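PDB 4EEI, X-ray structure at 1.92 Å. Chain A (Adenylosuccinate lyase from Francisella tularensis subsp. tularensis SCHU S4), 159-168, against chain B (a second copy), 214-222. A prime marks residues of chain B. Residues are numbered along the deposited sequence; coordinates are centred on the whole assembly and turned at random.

Chain A 159-168: VEFKRRLKDL
Chain B 214-222: IPRDRIAKL

Residues 159-168 of chain A are helical throughout, within a longer helix. Phi and psi stay near -65° and -40°, and i to i+4 bonds run from Arg163 N to Val159 O (3.0 Å) through Leu168 N to Arg164 O (2.9 Å). In chain B, Ile214′ and Pro215′ are extended (psi 132° and 138°). Asp217′ to Leu222′ are helical, and the helix continues beyond. The two helices point in nearly the same direction, 24° apart, and their axes come no closer than 11.9 Å. This gap is spanned by long polar side chains. Glu160 CA and Asp217′ CA are the nearest pair in register, 7.8 Å apart.

Asp217′ is the hub. Its CA-to-CB bond points toward chain A, with chi1 p and chi2 103°. Arg163 (m, t, m, chi4 -86°) grips the carboxylate with two hydrogen bonds: NE to Asp217′ OD1, 2.9 Å, and NH2 to Asp217′ OD2, 3.0 Å. Arg164 (m, m, p, chi4 81°) adds NH1 to Asp217′ OD1, 2.9 Å. Both guanidinium groups meet OD1 edge-on, so one carboxylate forms salt bridges with two arginines.

Arg164 also bonds Asp167 within its own helix: NE to OD2 is 3.0 Å and NH2 to OD2 is 2.9 Å. Asp167 (m, chi2 -16°) keeps OD1 for Lys221′ NZ, a salt bridge of 2.8 Å. Lys221′ reaches it fully extended, all four chi angles t.

Like charges also approach. Glu160 (t, t, chi3 8°) places OE2 3.7 Å from Asp217′ OD2. Water 1 lies 2.8 Å from Asp217′ OD2 and 3.2 Å from Glu160 OE2, the latter a weak contact; it has more acceptors in reach than protons to give. Water 2 accepts from Arg164 NH2 at 2.9 Å and donates to Asp217′ OD1 at 2.8 Å. One face of the Arg218′ guanidinium (m, t, t, chi4 -79°) lies against Arg163 CD, which is 3.7 Å from Arg218′ NH2.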

ATOM      1  N   VAL A 159      24.846 -10.644   2.785  1.00 22.37           N
ATOM      2  CA  VAL A 159      24.864  -9.811   3.987  1.00 23.16           C
ATOM      3  C   VAL A 159      23.492  -9.204   4.285  1.00 21.01           C
ATOM      4  O   VAL A 159      23.160  -8.934   5.443  1.00 23.20           O
ATOM      5  CB  VAL A 159      25.959  -8.716   3.945  1.00 22.35           C
ATOM      6  CG1 VAL A 159      27.334  -9.353   3.927  1.00 20.98           C
ATOM      7  CG2 VAL A 159      25.778  -7.793   2.742  1.00 18.36           C
ATOM      8  N   GLU A 160      22.688  -9.007   3.246  1.00 17.84           N
ATOM      9  CA  GLU A 160      21.365  -8.418   3.433  1.00 22.49           C
ATOM     10  C   GLU A 160      20.430  -9.446   4.058  1.00 23.97           C
ATOM     11  O   GLU A 160      19.682  -9.147   4.991  1.00 22.84           O
ATOM     12  CB  GLU A 160      20.785  -7.912   2.103  1.00 23.87           C
ATOM     13  CG  GLU A 160      19.366  -7.352   2.258  1.00 24.29           C
ATOM     14  CD  GLU A 160      18.733  -6.857   0.957  1.00 29.69           C
ATOM     15  OE1 GLU A 160      19.319  -7.060  -0.137  1.00 30.01           O
ATOM     16  OE2 GLU A 160      17.634  -6.249   1.045  1.00 25.80           O
ATOM     17  N   PHE A 161      20.478 -10.672   3.553  1.00 22.05           N
ATOM     18  CA  PHE A 161      19.673 -11.729   4.147  1.00 18.62           C
ATOM     19  C   PHE A 161      20.145 -12.019   5.569  1.00 23.44           C
ATOM     20  O   PHE A 161      19.347 -12.411   6.425  1.00 22.43           O
ATOM     21  CB  PHE A 161      19.691 -12.987   3.277  1.00 18.77           C
ATOM     22  CG  PHE A 161      18.764 -12.911   2.088  1.00 19.86           C
ATOM     23  CD1 PHE A 161      17.390 -13.064   2.251  1.00 24.50           C
ATOM     24  CD2 PHE A 161      19.261 -12.694   0.811  1.00 22.50           C
ATOM     25  CE1 PHE A 161      16.525 -12.997   1.156  1.00 22.77           C
ATOM     26  CE2 PHE A 161      18.404 -12.622  -0.292  1.00 19.66           C
ATOM     27  CZ  PHE A 161      17.037 -12.771  -0.116  1.00 20.04           C
ATOM     28  N   LYS A 162      21.437 -11.813   5.822  1.00 22.99           N
ATOM     29  CA  LYS A 162      21.976 -11.981   7.164  1.00 24.94           C
ATOM     30  C   LYS A 162      21.404 -10.943   8.117  1.00 25.09           C
ATOM     31  O   LYS A 162      21.108 -11.251   9.273  1.00 23.41           O
ATOM     32  CB  LYS A 162      23.504 -11.887   7.150  1.00 26.26           C
ATOM     33  CG  LYS A 162      24.182 -13.101   6.562  1.00 35.14           C
ATOM     34  CD  LYS A 162      23.967 -14.329   7.419  1.00 40.23           C
ATOM     35  CE  LYS A 162      24.997 -14.408   8.526  1.00 49.13           C
ATOM     36  NZ  LYS A 162      24.718 -15.565   9.429  1.00 55.47           N
ATOM     37  N   ARG A 163      21.267  -9.709   7.638  1.00 26.09           N
ATOM     38  CA  ARG A 163      20.630  -8.659   8.425  1.00 24.80           C
ATOM     39  C   ARG A 163      19.217  -9.077   8.794  1.00 21.57           C
ATOM     40  O   ARG A 163      18.789  -8.881   9.931  1.00 21.25           O
ATOM     41  CB  ARG A 163      20.621  -7.322   7.663  1.00 24.66           C
ATOM     42  CG  ARG A 163      22.016  -6.696   7.512  1.00 23.60           C
ATOM     43  CD  ARG A 163      21.958  -5.238   7.024  1.00 25.50           C
ATOM     44  NE  ARG A 163      21.646  -5.103   5.597  1.00 24.64           N
ATOM     45  CZ  ARG A 163      22.564  -5.154   4.634  1.00 21.92           C
ATOM     46  NH1 ARG A 163      23.834  -5.376   4.946  1.00 22.18           N
ATOM     47  NH2 ARG A 163      22.213  -5.008   3.361  1.00 22.80           N
ATOM     48  N   ARG A 164      18.493  -9.660   7.839  1.00 20.18           N
ATOM     49  CA  ARG A 164      17.128 -10.104   8.094  1.00 21.24           C
ATOM     50  C   ARG A 164      17.120 -11.284   9.058  1.00 22.25           C
ATOM     51  O   ARG A 164      16.228 -11.401   9.907  1.00 20.16           O
ATOM     52  CB  ARG A 164      16.423 -10.483   6.781  1.00 19.15           C
ATOM     53  CG  ARG A 164      16.311  -9.325   5.749  1.00 19.56           C
ATOM     54  CD  ARG A 164      15.325  -8.220   6.178  1.00 19.15           C
ATOM     55  NE  ARG A 164      15.885  -7.365   7.223  1.00 20.05           N
ATOM     56  CZ  ARG A 164      16.723  -6.362   6.998  1.00 22.20           C
ATOM     57  NH1 ARG A 164      17.095  -6.062   5.754  1.00 21.29           N
ATOM     58  NH2 ARG A 164      17.191  -5.647   8.014  1.00 21.51           N
ATOM     59  N   LEU A 165      18.117 -12.157   8.930  1.00 21.00           N
ATOM     60  CA  LEU A 165      18.200 -13.329   9.795  1.00 20.68           C
ATOM     61  C   LEU A 165      18.388 -12.897  11.244  1.00 25.18           C
ATOM     62  O   LEU A 165      17.798 -13.474  12.153  1.00 22.10           O
ATOM     63  CB  LEU A 165      19.352 -14.240   9.356  1.00 22.68           C
ATOM     64  CG  LEU A 165      19.567 -15.478  10.230  1.00 23.74           C
ATOM     65  CD1 LEU A 165      18.318 -16.361  10.226  1.00 24.79           C
ATOM     66  CD2 LEU A 165      20.779 -16.253   9.752  1.00 24.22           C
ATOM     67  N   LYS A 166      19.201 -11.873  11.458  1.00 26.15           N
ATOM     68  CA  LYS A 166      19.379 -11.345  12.809  1.00 26.46           C
ATOM     69  C   LYS A 166      18.059 -10.785  13.337  1.00 26.75           C
ATOM     70  O   LYS A 166      17.704 -11.027  14.492  1.00 28.60           O
ATOM     71  CB  LYS A 166      20.455 -10.259  12.827  1.00 28.96           C
ATOM     72  CG  LYS A 166      20.663  -9.652  14.209  1.00 33.83           C
ATOM     73  CD  LYS A 166      21.843  -8.699  14.238  1.00 44.08           C
ATOM     74  CE  LYS A 166      22.036  -8.150  15.644  1.00 52.68           C
ATOM     75  NZ  LYS A 166      20.782  -7.518  16.145  1.00 53.78           N
ATOM     76  N   ASP A 167      17.341 -10.041  12.490  1.00 26.63           N
ATOM     77  CA  ASP A 167      16.038  -9.490  12.862  1.00 24.56           C
ATOM     78  C   ASP A 167      15.104 -10.612  13.328  1.00 24.90           C
ATOM     79  O   ASP A 167      14.451 -10.498  14.372  1.00 23.82           O
ATOM     80  CB  ASP A 167      15.390  -8.751  11.676  1.00 23.47           C
ATOM     81  CG  ASP A 167      16.102  -7.445  11.302  1.00 34.24           C
ATOM     82  OD1 ASP A 167      16.907  -6.922  12.103  1.00 33.19           O
ATOM     83  OD2 ASP A 167      15.827  -6.929  10.189  1.00 35.18           O
ATOM     84  N   LEU A 168      15.036 -11.699  12.557  1.00 19.96           N
ATOM     85  CA  LEU A 168      14.147 -12.813  12.895  1.00 23.72           C
ATOM     86  C   LEU A 168      14.576 -13.526  14.178  1.00 24.31           C
ATOM     87  O   LEU A 168      13.742 -13.917  14.993  1.00 24.49           O
ATOM     88  CB  LEU A 168      14.051 -13.825  11.745  1.00 23.57           C
ATOM     89  CG  LEU A 168      13.205 -13.456  10.526  1.00 23.91           C
ATOM     90  CD1 LEU A 168      13.133 -14.621   9.541  1.00 19.60           C
ATOM     91  CD2 LEU A 168      11.794 -13.042  10.925  1.00 23.98           C
TER
ATOM     92  N   ILE B 214      24.854   2.762  -0.627  1.00 19.62           N
ATOM     93  CA  ILE B 214      24.521   1.993   0.560  1.00 22.88           C
ATOM     94  C   ILE B 214      23.175   1.336   0.289  1.00 21.33           C
ATOM     95  O   ILE B 214      22.253   2.002  -0.191  1.00 22.08           O
ATOM     96  CB  ILE B 214      24.433   2.915   1.789  1.00 23.35           C
ATOM     97  CG1 ILE B 214      25.839   3.404   2.156  1.00 25.76           C
ATOM     98  CG2 ILE B 214      23.786   2.201   2.981  1.00 22.90           C
ATOM     99  CD1 ILE B 214      25.901   4.267   3.406  1.00 32.03           C
ATOM    100  N   PRO B 215      23.058   0.022   0.558  1.00 20.34           N
ATOM    101  CA  PRO B 215      21.802  -0.693   0.282  1.00 23.91           C
ATOM    102  C   PRO B 215      20.609  -0.064   1.005  1.00 22.01           C
ATOM    103  O   PRO B 215      20.726   0.315   2.178  1.00 22.93           O
ATOM    104  CB  PRO B 215      22.061  -2.101   0.840  1.00 23.06           C
ATOM    105  CG  PRO B 215      23.224  -1.946   1.785  1.00 25.15           C
ATOM    106  CD  PRO B 215      24.068  -0.867   1.167  1.00 23.11           C
ATOM    107  N   ARG B 216      19.476   0.040   0.322  1.00 20.23           N
ATOM    108  CA  ARG B 216      18.355   0.809   0.864  1.00 20.61           C
ATOM    109  C   ARG B 216      17.494   0.082   1.902  1.00 19.70           C
ATOM    110  O   ARG B 216      16.487   0.638   2.359  1.00 20.22           O
ATOM    111  CB  ARG B 216      17.474   1.346  -0.273  1.00 19.24           C
ATOM    112  CG  ARG B 216      17.572   2.859  -0.454  1.00 20.67           C
ATOM    113  CD  ARG B 216      18.991   3.296  -0.761  1.00 19.43           C
ATOM    114  NE  ARG B 216      19.097   4.752  -0.767  1.00 22.82           N
ATOM    115  CZ  ARG B 216      20.249   5.406  -0.837  1.00 23.43           C
ATOM    116  NH1 ARG B 216      20.264   6.736  -0.845  1.00 23.41           N
ATOM    117  NH2 ARG B 216      21.386   4.721  -0.904  1.00 23.87           N
ATOM    118  N   ASP B 217      17.865  -1.139   2.286  1.00 16.67           N
ATOM    119  CA  ASP B 217      17.077  -1.851   3.294  1.00 20.35           C
ATOM    120  C   ASP B 217      17.296  -1.272   4.695  1.00 22.63           C
ATOM    121  O   ASP B 217      16.480  -1.493   5.599  1.00 24.51           O
ATOM    122  CB  ASP B 217      17.336  -3.374   3.287  1.00 19.34           C
ATOM    123  CG  ASP B 217      18.785  -3.729   3.621  1.00 26.91           C
ATOM    124  OD1 ASP B 217      19.067  -4.161   4.766  1.00 26.87           O
ATOM    125  OD2 ASP B 217      19.650  -3.587   2.728  1.00 27.36           O
ATOM    126  N   ARG B 218      18.384  -0.530   4.879  1.00 21.63           N
ATOM    127  CA  ARG B 218      18.616   0.095   6.175  1.00 23.40           C
ATOM    128  C   ARG B 218      17.582   1.199   6.406  1.00 22.70           C
ATOM    129  O   ARG B 218      16.941   1.261   7.453  1.00 24.06           O
ATOM    130  CB  ARG B 218      20.054   0.629   6.258  1.00 23.89           C
ATOM    131  CG  ARG B 218      21.107  -0.503   6.240  1.00 25.88           C
ATOM    132  CD  ARG B 218      22.521   0.024   6.449  1.00 28.00           C
ATOM    133  NE  ARG B 218      23.524  -1.048   6.463  1.00 26.96           N
ATOM    134  CZ  ARG B 218      23.756  -1.835   7.510  1.00 24.76           C
ATOM    135  NH1 ARG B 218      23.052  -1.679   8.624  1.00 26.17           N
ATOM    136  NH2 ARG B 218      24.695  -2.776   7.450  1.00 26.83           N
ATOM    137  N   ILE B 219      17.419   2.061   5.411  1.00 17.78           N
ATOM    138  CA  ILE B 219      16.365   3.076   5.442  1.00 18.05           C
ATOM    139  C   ILE B 219      14.993   2.429   5.555  1.00 18.77           C
ATOM    140  O   ILE B 219      14.153   2.865   6.343  1.00 21.21           O
ATOM    141  CB  ILE B 219      16.435   3.964   4.182  1.00 18.72           C
ATOM    142  CG1 ILE B 219      17.627   4.913   4.288  1.00 23.50           C
ATOM    143  CG2 ILE B 219      15.168   4.786   4.017  1.00 19.94           C
ATOM    144  CD1 ILE B 219      18.060   5.521   2.957  1.00 26.02           C
ATOM    145  N   ALA B 220      14.761   1.378   4.774  1.00 18.99           N
ATOM    146  CA  ALA B 220      13.462   0.708   4.794  1.00 20.31           C
ATOM    147  C   ALA B 220      13.142   0.148   6.175  1.00 20.09           C
ATOM    148  O   ALA B 220      11.997   0.202   6.628  1.00 19.55           O
ATOM    149  CB  ALA B 220      13.399  -0.391   3.731  1.00 20.49           C
ATOM    150  N   LYS B 221      14.148  -0.407   6.839  1.00 18.69           N
ATOM    151  CA  LYS B 221      13.958  -0.912   8.190  1.00 19.98           C
ATOM    152  C   LYS B 221      13.523   0.205   9.138  1.00 20.50           C
ATOM    153  O   LYS B 221      12.593   0.023   9.924  1.00 19.62           O
ATOM    154  CB  LYS B 221      15.229  -1.588   8.704  1.00 18.26           C
ATOM    155  CG  LYS B 221      15.126  -2.033  10.169  1.00 23.63           C
ATOM    156  CD  LYS B 221      16.318  -2.895  10.607  1.00 22.97           C
ATOM    157  CE  LYS B 221      16.226  -3.238  12.099  1.00 25.83           C
ATOM    158  NZ  LYS B 221      17.306  -4.171  12.560  1.00 26.62           N
ATOM    159  N   LEU B 222      14.172   1.363   9.056  1.00 17.35           N
ATOM    160  CA  LEU B 222      13.805   2.484   9.928  1.00 18.40           C
ATOM    161  C   LEU B 222      12.396   2.978   9.628  1.00 19.68           C
ATOM    162  O   LEU B 222      11.608   3.248  10.537  1.00 20.55           O
ATOM    163  CB  LEU B 222      14.799   3.633   9.787  1.00 17.34           C
ATOM    164  CG  LEU B 222      14.511   4.866  10.653  1.00 17.82           C
ATOM    165  CD1 LEU B 222      14.460   4.507  12.128  1.00 21.00           C
ATOM    166  CD2 LEU B 222      15.572   5.933  10.413  1.00 19.19           C
TER
HETATM  167  O   HOH W   1      18.780  -3.467   0.041  1.00 26.62           O
HETATM  168  O   HOH W   2      18.687  -3.264   7.393  1.00 31.01           O